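Local coordinates for proteasome activator protein PA26 (Trypanosoma brucei, PDB 1YAR) that probably activates the 20S proteasome by docking, as a ring of helical subunits, on its ends and opening the substrate entrance, at residues 51-54 with 55-59; 189-192 with 193-196; 26-29 with 30-34. All coordinates share one frame; numbering follows the deposited sequence.

Contacts 1 and 3 lie near the two ends of one long helix, 24-57, with centres about 36 Å apart and nearest atoms about 22 Å from each other. Contact 2 is on helix 183-226, which packs beside the later part of helix 24-57; its centre is about 10 Å from that of contact 1. These two touch directly: Arg190 NH2 is 2.8 Å from Arg57 O, probably a hydrogen bond, and His53 CD2 packs 3.1 Å from Ala194 O. Contacts 2 and 3 fall on opposite sides of the chain's centre, nearest atoms about 21 Å apart. In each contact a side chain also reaches the second subunit.

Contact 1. Residues 51-54 with 55-59; sequences EAHG and VIRNS. Unlike the reference sequence in segment 55-59: Val55 (reference Thr).
Arg57 N donates to His53 O at 2.9 Å with an N-H...O angle of 172°, the straightest of four backbone hydrogen bonds of the i to i+4 kind that carry the last turn of the helix from 51-54 into 55-59. The last in the series, from Asn58 N to Gly54 O, is longer at 3.2 Å and more bent, consistent with Asn58 being the first residue to leave helical torsions.

Here helix 24-57 of the subunit's helical bundle ends. Ser59 folds its short hydroxyl side chain back, OG donating to Val55 O at 2.8 Å, and its backbone N bonds to Ile56 O, so two of the last carbonyls find donors beyond the helix.

Among the side chains, His53 and Arg57 are one turn apart and meet edge to edge: Arg57 NH2 lies 3.5 Å from His53 CE1, near the ring plane, while ring and guanidinium are turned 63° to each other. A bend at chi3 (-66°) swings the guanidinium to this position. A water joins the pair, 3.0 Å from His53 ND1 and accepting from Arg57 NE. The long reach of arginine also lets NH2 form a salt bridge with Asp82 of the second subunit.

Ile56 CD1 lies 3.5 Å from Ala52 O, beside the backbone carbonyl. The apolar packing of buried Ile56 is with Leu73 of helix 71-99 and Met197 of helix 183-226.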
ATOM      1  N   GLU O  51      79.601 -30.711 -91.242  1.00 34.70           N
ATOM      2  CA  GLU O  51      80.824 -30.800 -92.036  1.00 37.24           C
ATOM      3  C   GLU O  51      80.556 -31.604 -93.315  1.00 36.22           C
ATOM      4  O   GLU O  51      80.844 -31.138 -94.423  1.00 36.89           O
ATOM      5  CB  GLU O  51      81.939 -31.425 -91.177  1.00 36.67           C
ATOM      6  CG  GLU O  51      83.144 -31.972 -91.929  1.00 40.62           C
ATOM      7  CD  GLU O  51      84.222 -32.475 -90.982  1.00 41.39           C
ATOM      8  OE1 GLU O  51      85.149 -31.676 -90.685  1.00 48.36           O
ATOM      9  OE2 GLU O  51      84.135 -33.649 -90.516  1.00 46.28           O
ATOM     10  N   ALA O  52      79.976 -32.796 -93.152  1.00 35.56           N
ATOM     11  CA  ALA O  52      79.616 -33.657 -94.271  1.00 34.86           C
ATOM     12  C   ALA O  52      78.624 -32.944 -95.189  1.00 34.91           C
ATOM     13  O   ALA O  52      78.808 -32.931 -96.404  1.00 34.61           O
ATOM     14  CB  ALA O  52      79.047 -34.970 -93.764  1.00 34.47           C
ATOM     15  N   HIS O  53      77.596 -32.319 -94.608  1.00 34.45           N
ATOM     16  CA  HIS O  53      76.620 -31.550 -95.389  1.00 35.17           C
ATOM     17  C   HIS O  53      77.305 -30.511 -96.279  1.00 35.77           C
ATOM     18  O   HIS O  53      76.962 -30.366 -97.459  1.00 35.21           O
ATOM     19  CB  HIS O  53      75.617 -30.850 -94.459  1.00 35.36           C
ATOM     20  CG  HIS O  53      74.422 -30.305 -95.172  1.00 35.76           C
ATOM     21  ND1 HIS O  53      74.227 -28.957 -95.379  1.00 38.56           N
ATOM     22  CD2 HIS O  53      73.373 -30.929 -95.750  1.00 36.37           C
ATOM     23  CE1 HIS O  53      73.100 -28.774 -96.046  1.00 37.14           C
ATOM     24  NE2 HIS O  53      72.564 -29.954 -96.286  1.00 36.92           N
ATOM     25  N   GLY O  54      78.269 -29.789 -95.704  1.00 36.59           N
ATOM     26  CA  GLY O  54      79.025 -28.759 -96.429  1.00 37.88           C
ATOM     27  C   GLY O  54      79.746 -29.333 -97.636  1.00 38.95           C
ATOM     28  O   GLY O  54      79.745 -28.731 -98.709  1.00 39.64           O
ATOM     29  N   VAL O  55      80.339 -30.508 -97.454  1.00 39.65           N
ATOM     30  CA  VAL O  55      81.049 -31.222 -98.518  1.00 40.94           C
ATOM     31  C   VAL O  55      80.108 -31.612 -99.674  1.00 41.21           C
ATOM     32  O   VAL O  55      80.445 -31.429-100.847  1.00 41.52           O
ATOM     33  CB  VAL O  55      81.818 -32.456 -97.954  1.00 40.57           C
ATOM     34  CG1 VAL O  55      82.518 -33.233 -99.068  1.00 42.46           C
ATOM     35  CG2 VAL O  55      82.842 -32.010 -96.925  1.00 40.65           C
ATOM     36  N   ILE O  56      78.929 -32.136 -99.344  1.00 41.25           N
ATOM     37  CA  ILE O  56      77.950 -32.503-100.369  1.00 41.35           C
ATOM     38  C   ILE O  56      77.430 -31.270-101.111  1.00 42.06           C
ATOM     39  O   ILE O  56      77.363 -31.271-102.330  1.00 41.84           O
ATOM     40  CB  ILE O  56      76.778 -33.292 -99.762  1.00 41.12           C
ATOM     41  CG1 ILE O  56      77.297 -34.516 -98.998  1.00 40.54           C
ATOM     42  CG2 ILE O  56      75.790 -33.704-100.852  1.00 39.65           C
ATOM     43  CD1 ILE O  56      76.399 -34.919 -97.870  1.00 42.75           C
ATOM     44  N   ARG O  57      77.062 -30.228-100.369  1.00 43.26           N
ATOM     45  CA  ARG O  57      76.593 -28.969-100.952  1.00 44.94           C
ATOM     46  C   ARG O  57      77.543 -28.448-102.040  1.00 45.40           C
ATOM     47  O   ARG O  57      77.094 -27.927-103.058  1.00 45.34           O
ATOM     48  CB  ARG O  57      76.407 -27.917 -99.856  1.00 44.58           C
ATOM     49  CG  ARG O  57      76.026 -26.535-100.362  1.00 46.00           C
ATOM     50  CD  ARG O  57      75.774 -25.508 -99.258  1.00 46.46           C
ATOM     51  NE  ARG O  57      74.599 -25.859 -98.455  1.00 49.90           N
ATOM     52  CZ  ARG O  57      73.343 -25.497 -98.737  1.00 50.11           C
ATOM     53  NH1 ARG O  57      73.064 -24.763 -99.808  1.00 48.67           N
ATOM     54  NH2 ARG O  57      72.359 -25.882 -97.936  1.00 51.30           N
ATOM     55  N   ASN O  58      78.846 -28.616-101.811  1.00 46.91           N
ATOM     56  CA  ASN O  58      79.901 -28.156-102.727  1.00 48.33           C
ATOM     57  C   ASN O  58      80.288 -29.137-103.833  1.00 48.69           C
ATOM     58  O   ASN O  58      81.288 -28.920-104.529  1.00 49.37           O
ATOM     59  CB  ASN O  58      81.152 -27.770-101.929  1.00 48.79           C
ATOM     60  CG  ASN O  58      81.080 -26.356-101.377  1.00 51.32           C
ATOM     61  OD1 ASN O  58      80.227 -25.555-101.787  1.00 53.03           O
ATOM     62  ND2 ASN O  58      81.984 -26.033-100.450  1.00 53.16           N
ATOM     63  N   SER O  59      79.496 -30.195-104.002  1.00 48.65           N
ATOM     64  CA  SER O  59      79.799 -31.267-104.946  1.00 48.44           C
ATOM     65  C   SER O  59      78.877 -31.249-106.153  1.00 48.14           C
ATOM     66  O   SER O  59      77.688 -30.927-106.037  1.00 48.64           O
ATOM     67  CB  SER O  59      79.671 -32.633-104.259  1.00 48.55           C
ATOM     68  OG  SER O  59      80.700 -32.838-103.303  1.00 49.57           O
TER
HETATM   69  O   HOH W   1      76.035 -26.541 -95.752  1.00 47.22           O

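Contact 2. Residues 189-192 with 193-196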
ATOM      1  N   LEU O 189      70.011 -38.058-106.035  1.00 29.88           N
ATOM      2  CA  LEU O 189      71.056 -38.835-105.366  1.00 29.46           C
ATOM      3  C   LEU O 189      71.861 -37.952-104.439  1.00 29.05           C
ATOM      4  O   LEU O 189      72.117 -38.311-103.278  1.00 28.39           O
ATOM      5  CB  LEU O 189      71.995 -39.498-106.385  1.00 29.95           C
ATOM      6  CG  LEU O 189      73.085 -40.433-105.851  1.00 30.47           C
ATOM      7  CD1 LEU O 189      72.463 -41.702-105.290  1.00 31.28           C
ATOM      8  CD2 LEU O 189      74.131 -40.743-106.967  1.00 30.54           C
ATOM      9  N   ARG O 190      72.248 -36.787-104.957  1.00 27.94           N
ATOM     10  CA  ARG O 190      72.938 -35.784-104.168  1.00 28.31           C
ATOM     11  C   ARG O 190      72.030 -35.293-103.039  1.00 27.31           C
ATOM     12  O   ARG O 190      72.516 -35.021-101.943  1.00 27.07           O
ATOM     13  CB  ARG O 190      73.351 -34.619-105.067  1.00 28.25           C
ATOM     14  CG  ARG O 190      74.102 -33.527-104.392  1.00 32.28           C
ATOM     15  CD  ARG O 190      74.608 -32.501-105.370  1.00 38.08           C
ATOM     16  NE  ARG O 190      75.059 -31.291-104.702  1.00 42.87           N
ATOM     17  CZ  ARG O 190      74.268 -30.267-104.413  1.00 46.47           C
ATOM     18  NH1 ARG O 190      72.979 -30.304-104.742  1.00 47.85           N
ATOM     19  NH2 ARG O 190      74.766 -29.196-103.805  1.00 47.44           N
ATOM     20  N   GLN O 191      70.726 -35.176-103.323  1.00 27.18           N
ATOM     21  CA  GLN O 191      69.789 -34.607-102.351  1.00 27.00           C
ATOM     22  C   GLN O 191      69.576 -35.564-101.187  1.00 27.41           C
ATOM     23  O   GLN O 191      69.404 -35.125-100.038  1.00 27.64           O
ATOM     24  CB  GLN O 191      68.446 -34.221-102.978  1.00 26.56           C
ATOM     25  CG  GLN O 191      67.716 -33.098-102.159  1.00 26.30           C
ATOM     26  CD  GLN O 191      68.581 -31.850-101.955  1.00 27.28           C
ATOM     27  OE1 GLN O 191      69.130 -31.305-102.921  1.00 27.95           O
ATOM     28  NE2 GLN O 191      68.694 -31.393-100.713  1.00 26.07           N
ATOM     29  N   ILE O 192      69.568 -36.860-101.486  1.00 26.82           N
ATOM     30  CA  ILE O 192      69.497 -37.873-100.444  1.00 27.13           C
ATOM     31  C   ILE O 192      70.721 -37.751 -99.528  1.00 27.41           C
ATOM     32  O   ILE O 192      70.573 -37.707 -98.302  1.00 26.25           O
ATOM     33  CB  ILE O 192      69.364 -39.297-101.045  1.00 27.61           C
ATOM     34  CG1 ILE O 192      67.959 -39.513-101.589  1.00 27.31           C
ATOM     35  CG2 ILE O 192      69.698 -40.376 -99.991  1.00 27.50           C
ATOM     36  CD1 ILE O 192      67.854 -40.664-102.582  1.00 26.36           C
ATOM     37  N   ASP O 193      71.927 -37.673-100.111  1.00 26.66           N
ATOM     38  CA  ASP O 193      73.136 -37.469 -99.299  1.00 26.75           C
ATOM     39  C   ASP O 193      73.058 -36.214 -98.435  1.00 26.50           C
ATOM     40  O   ASP O 193      73.319 -36.270 -97.234  1.00 26.46           O
ATOM     41  CB  ASP O 193      74.398 -37.437-100.151  1.00 27.02           C
ATOM     42  CG  ASP O 193      74.737 -38.793-100.722  1.00 28.69           C
ATOM     43  OD1 ASP O 193      74.071 -39.800-100.370  1.00 30.74           O
ATOM     44  OD2 ASP O 193      75.636 -38.953-101.560  1.00 31.27           O
ATOM     45  N   ALA O 194      72.693 -35.090 -99.038  1.00 25.22           N
ATOM     46  CA  ALA O 194      72.576 -33.848 -98.290  1.00 25.26           C
ATOM     47  C   ALA O 194      71.486 -33.930 -97.211  1.00 25.30           C
ATOM     48  O   ALA O 194      71.714 -33.527 -96.072  1.00 24.32           O
ATOM     49  CB  ALA O 194      72.293 -32.671 -99.229  1.00 25.01           C
ATOM     50  N   ASP O 195      70.313 -34.431 -97.585  1.00 25.17           N
ATOM     51  CA  ASP O 195      69.160 -34.396 -96.684  1.00 25.60           C
ATOM     52  C   ASP O 195      69.351 -35.286 -95.468  1.00 25.41           C
ATOM     53  O   ASP O 195      68.833 -34.974 -94.404  1.00 25.62           O
ATOM     54  CB  ASP O 195      67.869 -34.771 -97.407  1.00 25.12           C
ATOM     55  CG  ASP O 195      67.264 -33.600 -98.167  1.00 27.65           C
ATOM     56  OD1 ASP O 195      67.866 -32.498 -98.189  1.00 26.77           O
ATOM     57  OD2 ASP O 195      66.176 -33.693 -98.785  1.00 28.74           O
ATOM     58  N   PHE O 196      70.077 -36.396 -95.619  1.00 25.09           N
ATOM     59  CA  PHE O 196      70.326 -37.246 -94.461  1.00 25.81           C
ATOM     60  C   PHE O 196      71.277 -36.628 -93.474  1.00 26.29           C
ATOM     61  O   PHE O 196      71.120 -36.809 -92.264  1.00 26.53           O
ATOM     62  CB  PHE O 196      70.690 -38.695 -94.841  1.00 25.72           C
ATOM     63  CG  PHE O 196      69.475 -39.540 -95.084  1.00 25.56           C
ATOM     64  CD1 PHE O 196      68.828 -39.510 -96.314  1.00 24.51           C
ATOM     65  CD2 PHE O 196      68.926 -40.294 -94.056  1.00 25.44           C
ATOM     66  CE1 PHE O 196      67.666 -40.256 -96.537  1.00 26.07           C
ATOM     67  CE2 PHE O 196      67.781 -41.063 -94.260  1.00 25.82           C
ATOM     68  CZ  PHE O 196      67.132 -41.032 -95.506  1.00 26.67           C
TER
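Gln191 and Asp195, one helical turn apart, meet with their amide and carboxylate planes 63° apart. Gln191 NE2 donates to Asp195 OD1 at 2.9 Å, and the two ends of the bond differ: the acceptor lies in the amide plane, whereas the donor arrives 49° out of the carboxylate plane. The bend of Gln191 at chi2 (55°) curls its amide along the helix toward Asp195; glutamine's two methylenes let the amide reach the carboxylate one turn on. The same two residues are joined through the backbone, Asp195 N to Gln191 O at 2.7 Å.

Ile192 and Phe196 instead lie side by side and point the same way. Ile192 CG2 is 3.9 Å from Phe196 CD1, while Ile192 O sits at the ring edge, in its plane. Their apolar surfaces suit the buried side facing helix 150-166, where Ile192 packs on Val161 and Tyr154 meets the Phe196 ring edge-to-face.

Asp193 turns its carboxylate to other parts of the chain, with a salt bridge to Arg158 and a hydrogen bond from Tyr61. Asp195 OD1, buried, is also bonded by Gln81 NE2 of the second subunit. Two amide donors therefore share this oxygen, which would partly offset the cost of burying a carboxylate at a subunit boundary.

Contact 3. Residues 26-29 with 30-34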
ATOM      1  N   SER O  26      70.669 -45.414 -59.639  1.00 29.71           N
ATOM      2  CA  SER O  26      70.709 -45.892 -61.020  1.00 30.00           C
ATOM      3  C   SER O  26      70.143 -44.867 -61.989  1.00 29.03           C
ATOM      4  O   SER O  26      70.672 -44.676 -63.084  1.00 28.20           O
ATOM      5  CB  SER O  26      69.909 -47.188 -61.195  1.00 30.32           C
ATOM      6  OG  SER O  26      70.072 -48.056 -60.091  1.00 33.66           O
ATOM      7  N   SER O  27      69.048 -44.223 -61.600  1.00 28.00           N
ATOM      8  CA  SER O  27      68.452 -43.231 -62.480  1.00 27.29           C
ATOM      9  C   SER O  27      69.235 -41.928 -62.431  1.00 27.13           C
ATOM     10  O   SER O  27      69.505 -41.331 -63.477  1.00 27.68           O
ATOM     11  CB  SER O  27      66.968 -43.039 -62.136  1.00 26.82           C
ATOM     12  OG  SER O  27      66.798 -42.876 -60.742  1.00 26.12           O
ATOM     13  N   PHE O  28      69.639 -41.490 -61.231  1.00 27.52           N
ATOM     14  CA  PHE O  28      70.482 -40.292 -61.101  1.00 28.03           C
ATOM     15  C   PHE O  28      71.774 -40.409 -61.908  1.00 28.01           C
ATOM     16  O   PHE O  28      72.193 -39.456 -62.554  1.00 28.02           O
ATOM     17  CB  PHE O  28      70.808 -39.964 -59.633  1.00 28.29           C
ATOM     18  CG  PHE O  28      71.607 -38.698 -59.455  1.00 29.81           C
ATOM     19  CD1 PHE O  28      71.119 -37.472 -59.916  1.00 29.45           C
ATOM     20  CD2 PHE O  28      72.847 -38.724 -58.812  1.00 31.89           C
ATOM     21  CE1 PHE O  28      71.850 -36.286 -59.771  1.00 30.86           C
ATOM     22  CE2 PHE O  28      73.596 -37.541 -58.640  1.00 32.93           C
ATOM     23  CZ  PHE O  28      73.092 -36.309 -59.122  1.00 32.87           C
ATOM     24  N   ALA O  29      72.393 -41.584 -61.883  1.00 27.72           N
ATOM     25  CA  ALA O  29      73.612 -41.804 -62.664  1.00 27.19           C
ATOM     26  C   ALA O  29      73.392 -41.554 -64.168  1.00 26.93           C
ATOM     27  O   ALA O  29      74.288 -41.052 -64.858  1.00 26.23           O
ATOM     28  CB  ALA O  29      74.142 -43.219 -62.425  1.00 27.64           C
ATOM     29  N   VAL O  30      72.213 -41.925 -64.673  1.00 25.57           N
ATOM     30  CA  VAL O  30      71.877 -41.680 -66.076  1.00 25.44           C
ATOM     31  C   VAL O  30      71.801 -40.175 -66.327  1.00 24.76           C
ATOM     32  O   VAL O  30      72.392 -39.649 -67.277  1.00 24.49           O
ATOM     33  CB  VAL O  30      70.538 -42.382 -66.484  1.00 25.28           C
ATOM     34  CG1 VAL O  30      70.060 -41.893 -67.855  1.00 24.50           C
ATOM     35  CG2 VAL O  30      70.699 -43.911 -66.507  1.00 26.79           C
ATOM     36  N   ILE O  31      71.072 -39.483 -65.460  1.00 24.97           N
ATOM     37  CA  ILE O  31      70.890 -38.036 -65.594  1.00 26.51           C
ATOM     38  C   ILE O  31      72.232 -37.298 -65.543  1.00 27.07           C
ATOM     39  O   ILE O  31      72.463 -36.349 -66.289  1.00 26.83           O
ATOM     40  CB  ILE O  31      69.904 -37.498 -64.513  1.00 26.03           C
ATOM     41  CG1 ILE O  31      68.491 -38.096 -64.700  1.00 27.26           C
ATOM     42  CG2 ILE O  31      69.886 -35.958 -64.508  1.00 26.57           C
ATOM     43  CD1 ILE O  31      67.755 -37.640 -66.010  1.00 28.51           C
ATOM     44  N   GLU O  32      73.129 -37.748 -64.666  1.00 28.04           N
ATOM     45  CA  GLU O  32      74.467 -37.169 -64.627  1.00 28.86           C
ATOM     46  C   GLU O  32      75.204 -37.358 -65.958  1.00 28.57           C
ATOM     47  O   GLU O  32      75.841 -36.432 -66.441  1.00 28.71           O
ATOM     48  CB  GLU O  32      75.289 -37.789 -63.516  1.00 29.05           C
ATOM     49  CG  GLU O  32      74.821 -37.439 -62.126  1.00 32.49           C
ATOM     50  CD  GLU O  32      75.787 -37.957 -61.078  1.00 39.19           C
ATOM     51  OE1 GLU O  32      75.914 -39.207 -60.927  1.00 40.88           O
ATOM     52  OE2 GLU O  32      76.417 -37.105 -60.416  1.00 40.99           O
ATOM     53  N   GLU O  33      75.118 -38.558 -66.519  1.00 28.87           N
ATOM     54  CA  GLU O  33      75.723 -38.879 -67.819  1.00 29.72           C
ATOM     55  C   GLU O  33      75.117 -38.042 -68.948  1.00 29.44           C
ATOM     56  O   GLU O  33      75.834 -37.503 -69.781  1.00 29.89           O
ATOM     57  CB  GLU O  33      75.601 -40.387 -68.108  1.00 30.47           C
ATOM     58  CG  GLU O  33      76.093 -40.849 -69.490  1.00 34.43           C
ATOM     59  CD  GLU O  33      77.527 -40.464 -69.810  1.00 41.10           C
ATOM     60  OE1 GLU O  33      78.348 -40.275 -68.874  1.00 43.05           O
ATOM     61  OE2 GLU O  33      77.838 -40.339 -71.020  1.00 43.33           O
ATOM     62  N   TRP O  34      73.790 -37.897 -68.941  1.00 28.58           N
ATOM     63  CA  TRP O  34      73.103 -37.133 -69.973  1.00 27.52           C
ATOM     64  C   TRP O  34      73.502 -35.672 -69.918  1.00 27.78           C
ATOM     65  O   TRP O  34      73.687 -35.043 -70.952  1.00 27.44           O
ATOM     66  CB  TRP O  34      71.577 -37.273 -69.825  1.00 26.74           C
ATOM     67  CG  TRP O  34      71.034 -38.582 -70.295  1.00 26.10           C
ATOM     68  CD1 TRP O  34      71.735 -39.623 -70.839  1.00 26.04           C
ATOM     69  CD2 TRP O  34      69.645 -38.965 -70.360  1.00 26.07           C
ATOM     70  NE1 TRP O  34      70.882 -40.652 -71.171  1.00 25.32           N
ATOM     71  CE2 TRP O  34      69.591 -40.272 -70.900  1.00 26.31           C
ATOM     72  CE3 TRP O  34      68.434 -38.332 -69.999  1.00 26.98           C
ATOM     73  CZ2 TRP O  34      68.377 -40.969 -71.096  1.00 25.20           C
ATOM     74  CZ3 TRP O  34      67.223 -39.028 -70.181  1.00 26.04           C
ATOM     75  CH2 TRP O  34      67.207 -40.331 -70.718  1.00 26.29           C
TER
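The phenyl ring of Phe28 carries the side chain of Glu32 over one face: CG stands 3.6 Å above the ring plane, offset toward the rim. It makes a CH-pi contact there, with Glu32 CG 3.8 Å from the centroid of the Phe28 ring. Further out, the Glu32 carboxylate stacks at 22° to the ring, with CD 3.3 Å from Phe28 CE2. Phe28 reaches this place because its CG is anti to the backbone N (chi1 -177°), while the chain of Glu32 stays extended beyond CG. Arg11 of the second subunit forms a cation-pi contact with the same ring, and Leu14 of that subunit packs on it. An aromatic residue thus serves both the methylene of its helix neighbour and the cation across the interface. The indole of Trp34 is covered on one face by Val30 CG1, 3.5 Å above its plane and toward the rim.

The stretch lies within helix 24-57 of the helical bundle, where residues four apart fall on one side. The backbone of the stacked pair is also joined, Glu32 N to Phe28 O at 2.9 Å, and Ile31 N bonds to Ser27 O at 3.1 Å.

On the buried side, branched Val30 and Ile31 pack on Ile94 of helix 71-99. Ser27, small and polar, fits between helices; its hydroxyl is hydrogen-bonded with Tyr218 of helix 183-226 and with Glu24 O. Trp34 NE1 similarly meets Gln90 OE1.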